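Local coordinates for protein aldo-keto reductase family 1, member B4 (Aldose reductase) (PDB 4HBK) that probably reduces aldehyde and keto substrates with NADPH, as aldose reductases of the aldo-keto reductase family do, at residues Y73-E85 with D105-F117. Numbering follows the deposited sequence.
Sequences YRHLDCAYVYRNE and DIFITSKLWNTFF
K111 leaves with CG beside its backbone N, runs extended through chi2 and chi3, and bends at its last torsion (chi4 63°); D77, with CG anti to the backbone N (chi1 -179°), carries OD2 to that amine. NZ forms a salt bridge of 2.6 Å with D77 OD2, on the syn side but 34° out of the carboxylate plane, and also donates to C78 O at 2.7 Å, from above that carbonyl's plane. A water accepts from K111 NZ at 2.8 Å and lies close to Y82 OH, an approach of doubtful length; Y82 OH is also hydrogen-bonded to K291 NZ. The backbones carrying these groups include neighbouring parallel strands, 75-77 and 107-112, of a beta-alpha-beta unit in the TIM barrel; F107 N to R74 O, L76 N to F107 O, T109 N to L76 O and C78 N to T109 O tie them together. On the H75, D77 and T109 face, one water links H75 NE2, D77 OD1 and T109 OG1, P47 O holds H75 ND1, and F107 CD1 lies over the imidazole. S110 OG donates to the syn lone pair of E85 OE2 at 2.5 Å, and T129 binds the other carboxylate oxygen. Past the strands, V81 CG2 presses on the six-membered ring of W113, 3.5 Å from its centroid and almost on the ring normal, and F116 turns an edge to the face of Y80. Y82 is the predicted proton donor and K111 the predicted residue that lowers its pKa; D77 and C78 fix K111 NZ near the Y82 hydroxyl, consistent with the Asp-Lys-Tyr part of the aldo-keto reductase catalytic tetrad, and H144, the predicted substrate-binding residue, lies beside V81.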
ATOM      1  N   TYR A  73      -4.861  14.475  -6.091  1.00 11.26           N
ATOM      2  CA  TYR A  73      -4.528  13.427  -5.126  1.00 10.55           C
ATOM      3  C   TYR A  73      -4.280  14.033  -3.737  1.00 11.68           C
ATOM      4  O   TYR A  73      -3.622  15.074  -3.623  1.00  9.32           O
ATOM      5  CB  TYR A  73      -3.249  12.699  -5.535  1.00  9.89           C
ATOM      6  CG  TYR A  73      -3.313  11.787  -6.751  1.00 11.99           C
ATOM      7  CD1 TYR A  73      -3.326  12.308  -8.044  1.00  9.36           C
ATOM      8  CD2 TYR A  73      -3.276  10.395  -6.602  1.00  9.68           C
ATOM      9  CE1 TYR A  73      -3.353  11.473  -9.150  1.00  9.55           C
ATOM     10  CE2 TYR A  73      -3.294   9.547  -7.706  1.00 10.61           C
ATOM     11  CZ  TYR A  73      -3.329  10.102  -8.978  1.00 11.57           C
ATOM     12  OH  TYR A  73      -3.347   9.277 -10.077  1.00 11.28           O
ATOM     13  N   ARG A  74      -4.762  13.364  -2.687  1.00 10.39           N
ATOM     14  CA  ARG A  74      -4.574  13.837  -1.312  1.00 10.89           C
ATOM     15  C   ARG A  74      -4.044  12.706  -0.416  1.00 11.91           C
ATOM     16  O   ARG A  74      -4.233  12.698   0.801  1.00 11.60           O
ATOM     17  CB  ARG A  74      -5.884  14.420  -0.757  1.00 13.58           C
ATOM     18  CG  ARG A  74      -6.350  15.721  -1.451  1.00 10.77           C
ATOM     19  CD  ARG A  74      -5.345  16.850  -1.221  1.00 12.70           C
ATOM     20  NE  ARG A  74      -5.720  18.108  -1.875  1.00 12.54           N
ATOM     21  CZ  ARG A  74      -5.281  18.499  -3.071  1.00 15.12           C
ATOM     22  NH1 ARG A  74      -4.458  17.726  -3.777  1.00 11.16           N
ATOM     23  NH2 ARG A  74      -5.672  19.662  -3.568  1.00 12.15           N
ATOM     24  N   HIS A  75      -3.357  11.761  -1.037  1.00  8.91           N
ATOM     25  CA  HIS A  75      -2.929  10.546  -0.371  1.00  8.95           C
ATOM     26  C   HIS A  75      -1.665  10.084  -1.087  1.00  8.64           C
ATOM     27  O   HIS A  75      -1.671   9.935  -2.311  1.00  7.38           O
ATOM     28  CB  HIS A  75      -4.053   9.509  -0.485  1.00  7.22           C
ATOM     29  CG  HIS A  75      -3.686   8.132  -0.021  1.00  7.78           C
ATOM     30  ND1 HIS A  75      -4.627   7.132   0.126  1.00  7.92           N
ATOM     31  CD2 HIS A  75      -2.494   7.577   0.296  1.00 11.61           C
ATOM     32  CE1 HIS A  75      -4.030   6.026   0.535  1.00  7.08           C
ATOM     33  NE2 HIS A  75      -2.740   6.263   0.650  1.00 11.96           N
ATOM     34  N   LEU A  76      -0.574   9.898  -0.342  1.00  8.58           N
ATOM     35  CA  LEU A  76       0.681   9.408  -0.934  1.00  9.00           C
ATOM     36  C   LEU A  76       1.112   8.152  -0.215  1.00  9.12           C
ATOM     37  O   LEU A  76       1.131   8.124   1.011  1.00  8.34           O
ATOM     38  CB  LEU A  76       1.805  10.448  -0.836  1.00  8.00           C
ATOM     39  CG  LEU A  76       1.506  11.888  -1.254  1.00  9.19           C
ATOM     40  CD1 LEU A  76       2.648  12.834  -0.838  1.00 12.10           C
ATOM     41  CD2 LEU A  76       1.289  11.955  -2.746  1.00 10.85           C
ATOM     42  N   ASP A  77       1.463   7.114  -0.972  1.00  6.99           N
ATOM     43  CA  ASP A  77       1.880   5.845  -0.383  1.00 10.01           C
ATOM     44  C   ASP A  77       3.379   5.629  -0.553  1.00  8.75           C
ATOM     45  O   ASP A  77       3.866   5.506  -1.671  1.00 10.25           O
ATOM     46  CB  ASP A  77       1.091   4.686  -0.993  1.00  7.88           C
ATOM     47  CG  ASP A  77       1.460   3.339  -0.397  1.00  7.90           C
ATOM     48  OD1 ASP A  77       0.800   2.901   0.567  1.00  7.64           O
ATOM     49  OD2 ASP A  77       2.405   2.699  -0.898  1.00  8.86           O
ATOM     50  N   CYS A  78       4.108   5.585   0.558  1.00  8.07           N
ATOM     51  CA  CYS A  78       5.571   5.570   0.500  1.00 10.44           C
ATOM     52  C   CYS A  78       6.140   4.317   1.155  1.00 10.72           C
ATOM     53  O   CYS A  78       5.410   3.510   1.722  1.00  9.00           O
ATOM     54  CB  CYS A  78       6.154   6.819   1.186  1.00  9.27           C
ATOM     55  SG  CYS A  78       5.373   8.403   0.721  1.00 13.63           S
ATOM     56  N   ALA A  79       7.452   4.150   1.078  1.00  8.80           N
ATOM     57  CA  ALA A  79       8.088   3.053   1.787  1.00 11.74           C
ATOM     58  C   ALA A  79       9.575   3.310   1.958  1.00 13.18           C
ATOM     59  O   ALA A  79      10.239   3.840   1.068  1.00  9.75           O
ATOM     60  CB  ALA A  79       7.825   1.705   1.093  1.00  8.49           C
ATOM     61  N   TYR A  80      10.082   2.944   3.128  1.00 11.76           N
ATOM     62  CA  TYR A  80      11.483   3.124   3.441  1.00 15.09           C
ATOM     63  C   TYR A  80      12.333   2.427   2.402  1.00 11.26           C
ATOM     64  O   TYR A  80      13.372   2.931   1.991  1.00 13.84           O
ATOM     65  CB  TYR A  80      11.773   2.532   4.821  1.00 18.70           C
ATOM     66  CG  TYR A  80      13.207   2.678   5.264  1.00 19.18           C
ATOM     67  CD1 TYR A  80      13.586   3.706   6.118  1.00 24.23           C
ATOM     68  CD2 TYR A  80      14.183   1.782   4.841  1.00 18.21           C
ATOM     69  CE1 TYR A  80      14.900   3.838   6.538  1.00 30.08           C
ATOM     70  CE2 TYR A  80      15.501   1.912   5.251  1.00 21.79           C
ATOM     71  CZ  TYR A  80      15.854   2.940   6.098  1.00 25.01           C
ATOM     72  OH  TYR A  80      17.163   3.070   6.516  1.00 40.74           O
ATOM     73  N   VAL A  81      11.882   1.252   1.974  1.00 13.90           N
ATOM     74  CA  VAL A  81      12.707   0.381   1.135  1.00 12.92           C
ATOM     75  C   VAL A  81      12.947   0.920  -0.282  1.00 14.66           C
ATOM     76  O   VAL A  81      13.857   0.463  -0.968  1.00 14.21           O
ATOM     77  CB  VAL A  81      12.110  -1.043   1.033  1.00 13.94           C
ATOM     78  CG1 VAL A  81      10.823  -1.023   0.226  1.00 10.15           C
ATOM     79  CG2 VAL A  81      13.108  -1.991   0.399  1.00 11.03           C
ATOM     80  N   TYR A  82      12.138   1.877  -0.729  1.00 14.44           N
ATOM     81  CA  TYR A  82      12.331   2.444  -2.069  1.00 15.62           C
ATOM     82  C   TYR A  82      13.459   3.468  -2.054  1.00 17.50           C
ATOM     83  O   TYR A  82      13.885   3.950  -3.101  1.00 18.81           O
ATOM     84  CB  TYR A  82      11.045   3.092  -2.576  1.00 15.49           C
ATOM     85  CG  TYR A  82       9.896   2.123  -2.675  1.00 18.12           C
ATOM     86  CD1 TYR A  82      10.064   0.885  -3.289  1.00 22.16           C
ATOM     87  CD2 TYR A  82       8.658   2.430  -2.149  1.00 15.78           C
ATOM     88  CE1 TYR A  82       9.024  -0.012  -3.385  1.00 20.23           C
ATOM     89  CE2 TYR A  82       7.604   1.536  -2.240  1.00 20.01           C
ATOM     90  CZ  TYR A  82       7.796   0.316  -2.856  1.00 23.94           C
ATOM     91  OH  TYR A  82       6.760  -0.584  -2.956  1.00 27.64           O
ATOM     92  N   ARG A  83      13.915   3.818  -0.853  1.00 15.73           N
ATOM     93  CA  ARG A  83      15.070   4.691  -0.679  1.00 15.75           C
ATOM     94  C   ARG A  83      14.915   6.056  -1.353  1.00 19.61           C
ATOM     95  O   ARG A  83      15.883   6.602  -1.880  1.00 21.70           O
ATOM     96  CB  ARG A  83      16.325   3.991  -1.208  1.00 22.58           C
ATOM     97  CG  ARG A  83      16.694   2.763  -0.399  1.00 28.68           C
ATOM     98  CD  ARG A  83      18.189   2.700  -0.149  1.00 41.37           C
ATOM     99  NE  ARG A  83      18.822   1.694  -0.993  1.00 48.63           N
ATOM    100  CZ  ARG A  83      19.623   0.736  -0.537  1.00 49.93           C
ATOM    101  NH1 ARG A  83      19.898   0.657   0.760  1.00 49.56           N
ATOM    102  NH2 ARG A  83      20.154  -0.140  -1.380  1.00 50.08           N
ATOM    103  N   ASN A  84      13.704   6.607  -1.335  1.00 16.08           N
ATOM    104  CA  ASN A  84      13.461   7.910  -1.944  1.00 13.67           C
ATOM    105  C   ASN A  84      12.552   8.796  -1.111  1.00 13.92           C
ATOM    106  O   ASN A  84      11.964   9.742  -1.628  1.00 14.42           O
ATOM    107  CB  ASN A  84      12.863   7.748  -3.346  1.00 13.96           C
ATOM    108  CG  ASN A  84      11.575   6.956  -3.336  1.00 12.90           C
ATOM    109  OD1 ASN A  84      11.024   6.676  -2.271  1.00 10.11           O
ATOM    110  ND2 ASN A  84      11.083   6.596  -4.518  1.00 12.62           N
ATOM    111  N   GLU A  85      12.427   8.494   0.176  1.00 15.51           N
ATOM    112  CA  GLU A  85      11.536   9.272   1.031  1.00 14.17           C
ATOM    113  C   GLU A  85      12.079  10.684   1.252  1.00 15.36           C
ATOM    114  O   GLU A  85      11.319  11.609   1.535  1.00 15.07           O
ATOM    115  CB  GLU A  85      11.289   8.564   2.365  1.00 12.79           C
ATOM    116  CG  GLU A  85      10.562   7.235   2.212  1.00 14.43           C
ATOM    117  CD  GLU A  85      10.116   6.643   3.532  1.00 16.17           C
ATOM    118  OE1 GLU A  85      10.954   6.501   4.449  1.00 15.38           O
ATOM    119  OE2 GLU A  85       8.916   6.319   3.657  1.00 14.88           O
ATOM    120  N   ASP A 105      -4.419  18.031   5.383  1.00 18.67           N
ATOM    121  CA  ASP A 105      -5.177  17.800   4.151  1.00 16.65           C
ATOM    122  C   ASP A 105      -4.653  16.590   3.371  1.00 15.89           C
ATOM    123  O   ASP A 105      -5.283  16.140   2.424  1.00 14.67           O
ATOM    124  CB  ASP A 105      -5.114  19.036   3.245  1.00 18.54           C
ATOM    125  CG  ASP A 105      -5.911  20.218   3.799  1.00 24.89           C
ATOM    126  OD1 ASP A 105      -6.955  19.972   4.448  1.00 19.40           O
ATOM    127  OD2 ASP A 105      -5.495  21.386   3.569  1.00 19.51           O
ATOM    128  N   ILE A 106      -3.486  16.078   3.756  1.00 17.06           N
ATOM    129  CA  ILE A 106      -2.868  14.983   3.015  1.00 13.60           C
ATOM    130  C   ILE A 106      -2.783  13.745   3.887  1.00 14.90           C
ATOM    131  O   ILE A 106      -2.546  13.837   5.093  1.00 11.92           O
ATOM    132  CB  ILE A 106      -1.437  15.329   2.555  1.00 12.64           C
ATOM    133  CG1 ILE A 106      -1.383  16.744   1.987  1.00 17.07           C
ATOM    134  CG2 ILE A 106      -0.946  14.323   1.517  1.00 10.58           C
ATOM    135  CD1 ILE A 106      -2.124  16.904   0.674  1.00 17.21           C
ATOM    136  N   PHE A 107      -2.965  12.587   3.264  1.00 12.72           N
ATOM    137  CA  PHE A 107      -2.805  11.308   3.941  1.00 12.88           C
ATOM    138  C   PHE A 107      -1.479  10.684   3.510  1.00 10.15           C
ATOM    139  O   PHE A 107      -1.296  10.364   2.340  1.00 13.12           O
ATOM    140  CB  PHE A 107      -3.966  10.389   3.567  1.00 12.26           C
ATOM    141  CG  PHE A 107      -4.092   9.175   4.439  1.00 10.07           C
ATOM    142  CD1 PHE A 107      -3.225   8.104   4.293  1.00  9.42           C
ATOM    143  CD2 PHE A 107      -5.103   9.092   5.386  1.00 11.06           C
ATOM    144  CE1 PHE A 107      -3.359   6.965   5.091  1.00 10.73           C
ATOM    145  CE2 PHE A 107      -5.242   7.965   6.184  1.00 10.99           C
ATOM    146  CZ  PHE A 107      -4.363   6.900   6.041  1.00 10.38           C
ATOM    147  N   ILE A 108      -0.557  10.509   4.449  1.00 10.23           N
ATOM    148  CA  ILE A 108       0.767   9.985   4.134  1.00  8.86           C
ATOM    149  C   ILE A 108       0.999   8.609   4.754  1.00 10.56           C
ATOM    150  O   ILE A 108       0.922   8.441   5.975  1.00  8.88           O
ATOM    151  CB  ILE A 108       1.859  10.902   4.683  1.00  9.88           C
ATOM    152  CG1 ILE A 108       1.649  12.338   4.194  1.00 10.54           C
ATOM    153  CG2 ILE A 108       3.238  10.360   4.320  1.00  8.21           C
ATOM    154  CD1 ILE A 108       1.979  12.524   2.733  1.00 14.38           C
ATOM    155  N   THR A 109       1.316   7.635   3.913  1.00  8.35           N
ATOM    156  CA  THR A 109       1.618   6.291   4.377  1.00  8.09           C
ATOM    157  C   THR A 109       3.083   5.976   4.171  1.00 10.30           C
ATOM    158  O   THR A 109       3.660   6.299   3.130  1.00 10.88           O
ATOM    159  CB  THR A 109       0.823   5.237   3.596  1.00 10.12           C
ATOM    160  OG1 THR A 109      -0.579   5.400   3.860  1.00  9.40           O
ATOM    161  CG2 THR A 109       1.268   3.828   3.992  1.00  7.92           C
ATOM    162  N   SER A 110       3.694   5.353   5.170  1.00 11.33           N
ATOM    163  CA  SER A 110       4.995   4.739   4.966  1.00  8.81           C
ATOM    164  C   SER A 110       4.988   3.346   5.568  1.00 10.11           C
ATOM    165  O   SER A 110       3.993   2.916   6.157  1.00 10.32           O
ATOM    166  CB  SER A 110       6.135   5.567   5.546  1.00  8.80           C
ATOM    167  OG  SER A 110       7.378   4.984   5.171  1.00 12.37           O
ATOM    168  N   LYS A 111       6.095   2.633   5.413  1.00 10.06           N
ATOM    169  CA  LYS A 111       6.118   1.232   5.796  1.00  9.68           C
ATOM    170  C   LYS A 111       7.433   0.884   6.468  1.00 11.00           C
ATOM    171  O   LYS A 111       8.509   1.337   6.054  1.00  9.80           O
ATOM    172  CB  LYS A 111       5.894   0.339   4.575  1.00  7.63           C
ATOM    173  CG  LYS A 111       4.819   0.833   3.612  1.00  7.93           C
ATOM    174  CD  LYS A 111       4.469  -0.242   2.576  1.00  9.69           C
ATOM    175  CE  LYS A 111       3.488   0.271   1.506  1.00 10.63           C
ATOM    176  NZ  LYS A 111       4.019   1.394   0.671  1.00  9.04           N
ATOM    177  N   LEU A 112       7.333   0.077   7.513  1.00  7.88           N
ATOM    178  CA  LEU A 112       8.487  -0.397   8.248  1.00  9.34           C
ATOM    179  C   LEU A 112       9.131  -1.536   7.479  1.00 10.76           C
ATOM    180  O   LEU A 112       8.459  -2.527   7.190  1.00  9.04           O
ATOM    181  CB  LEU A 112       8.029  -0.903   9.620  1.00 10.91           C
ATOM    182  CG  LEU A 112       9.096  -1.586  10.484  1.00  8.52           C
ATOM    183  CD1 LEU A 112      10.153  -0.573  10.888  1.00 10.22           C
ATOM    184  CD2 LEU A 112       8.459  -2.220  11.717  1.00  5.61           C
ATOM    185  N   TRP A 113      10.424  -1.409   7.163  1.00  8.20           N
ATOM    186  CA  TRP A 113      11.118  -2.429   6.381  1.00  9.50           C
ATOM    187  C   TRP A 113      11.628  -3.626   7.192  1.00 10.72           C
ATOM    188  O   TRP A 113      11.975  -3.485   8.366  1.00 11.52           O
ATOM    189  CB  TRP A 113      12.267  -1.831   5.566  1.00 11.10           C
ATOM    190  CG  TRP A 113      12.945  -2.866   4.733  1.00 10.67           C
ATOM    191  CD1 TRP A 113      14.230  -3.308   4.852  1.00 13.23           C
ATOM    192  CD2 TRP A 113      12.350  -3.639   3.680  1.00 11.34           C
ATOM    193  NE1 TRP A 113      14.480  -4.284   3.916  1.00 13.59           N
ATOM    194  CE2 TRP A 113      13.343  -4.510   3.188  1.00 10.42           C
ATOM    195  CE3 TRP A 113      11.079  -3.667   3.097  1.00  9.70           C
ATOM    196  CZ2 TRP A 113      13.103  -5.407   2.146  1.00 12.86           C
ATOM    197  CZ3 TRP A 113      10.846  -4.548   2.057  1.00 11.65           C
ATOM    198  CH2 TRP A 113      11.853  -5.409   1.594  1.00 11.27           C
ATOM    199  N   ASN A 114      11.697  -4.788   6.533  1.00  9.54           N
ATOM    200  CA  ASN A 114      11.972  -6.088   7.172  1.00  9.17           C
ATOM    201  C   ASN A 114      13.203  -6.148   8.098  1.00 11.86           C
ATOM    202  O   ASN A 114      13.256  -6.966   9.022  1.00 11.88           O
ATOM    203  CB  ASN A 114      12.098  -7.203   6.104  1.00 11.32           C
ATOM    204  CG  ASN A 114      10.902  -7.264   5.120  1.00 10.11           C
ATOM    205  OD1 ASN A 114      10.168  -6.291   4.931  1.00  8.93           O
ATOM    206  ND2 ASN A 114      10.730  -8.421   4.478  1.00  7.64           N
ATOM    207  N   THR A 115      14.204  -5.306   7.843  1.00 12.23           N
ATOM    208  CA  THR A 115      15.442  -5.343   8.622  1.00 13.46           C
ATOM    209  C   THR A 115      15.321  -4.616   9.972  1.00 15.44           C
ATOM    210  O   THR A 115      16.261  -4.624  10.778  1.00 12.98           O
ATOM    211  CB  THR A 115      16.613  -4.734   7.841  1.00 14.36           C
ATOM    212  OG1 THR A 115      16.257  -3.414   7.421  1.00 16.75           O
ATOM    213  CG2 THR A 115      16.968  -5.595   6.606  1.00 14.12           C
ATOM    214  N   PHE A 116      14.165  -4.005  10.216  1.00 10.75           N
ATOM    215  CA  PHE A 116      13.942  -3.233  11.435  1.00 12.66           C
ATOM    216  C   PHE A 116      12.769  -3.766  12.267  1.00 13.75           C
ATOM    217  O   PHE A 116      12.205  -3.028  13.072  1.00 12.96           O
ATOM    218  CB  PHE A 116      13.690  -1.757  11.096  1.00 11.94           C
ATOM    219  CG  PHE A 116      14.773  -1.130  10.253  1.00 13.38           C
ATOM    220  CD1 PHE A 116      15.928  -0.636  10.834  1.00 19.07           C
ATOM    221  CD2 PHE A 116      14.627  -1.030   8.880  1.00 14.18           C
ATOM    222  CE1 PHE A 116      16.935  -0.062  10.051  1.00 17.95           C
ATOM    223  CE2 PHE A 116      15.619  -0.455   8.089  1.00 18.42           C
ATOM    224  CZ  PHE A 116      16.774   0.028   8.675  1.00 22.76           C
ATOM    225  N   PHE A 117      12.413  -5.037  12.077  1.00 10.74           N
ATOM    226  CA  PHE A 117      11.277  -5.643  12.777  1.00 10.66           C
ATOM    227  C   PHE A 117      11.554  -5.978  14.250  1.00 16.43           C
ATOM    228  O   PHE A 117      10.624  -6.071  15.057  1.00  9.93           O
ATOM    229  CB  PHE A 117      10.784  -6.899  12.053  1.00 11.57           C
ATOM    230  CG  PHE A 117      10.062  -6.621  10.746  1.00 11.38           C
ATOM    231  CD1 PHE A 117       9.798  -5.320  10.336  1.00 10.51           C
ATOM    232  CD2 PHE A 117       9.645  -7.672   9.932  1.00 10.18           C
ATOM    233  CE1 PHE A 117       9.141  -5.067   9.128  1.00  9.25           C
ATOM    234  CE2 PHE A 117       8.994  -7.428   8.733  1.00 12.58           C
ATOM    235  CZ  PHE A 117       8.739  -6.121   8.331  1.00  9.87           C
TER
HETATM  236  O   HOH W   1      -6.315  13.528   2.933  1.00 20.95           O
HETATM  237  O   HOH W   2      -1.578   3.794   1.837  1.00 10.15           O
HETATM  238  O   HOH W   3       9.680  -0.265   3.634  1.00 12.69           O
HETATM  239  O   HOH W   4       5.189  -0.451  -1.087  1.00 30.27           O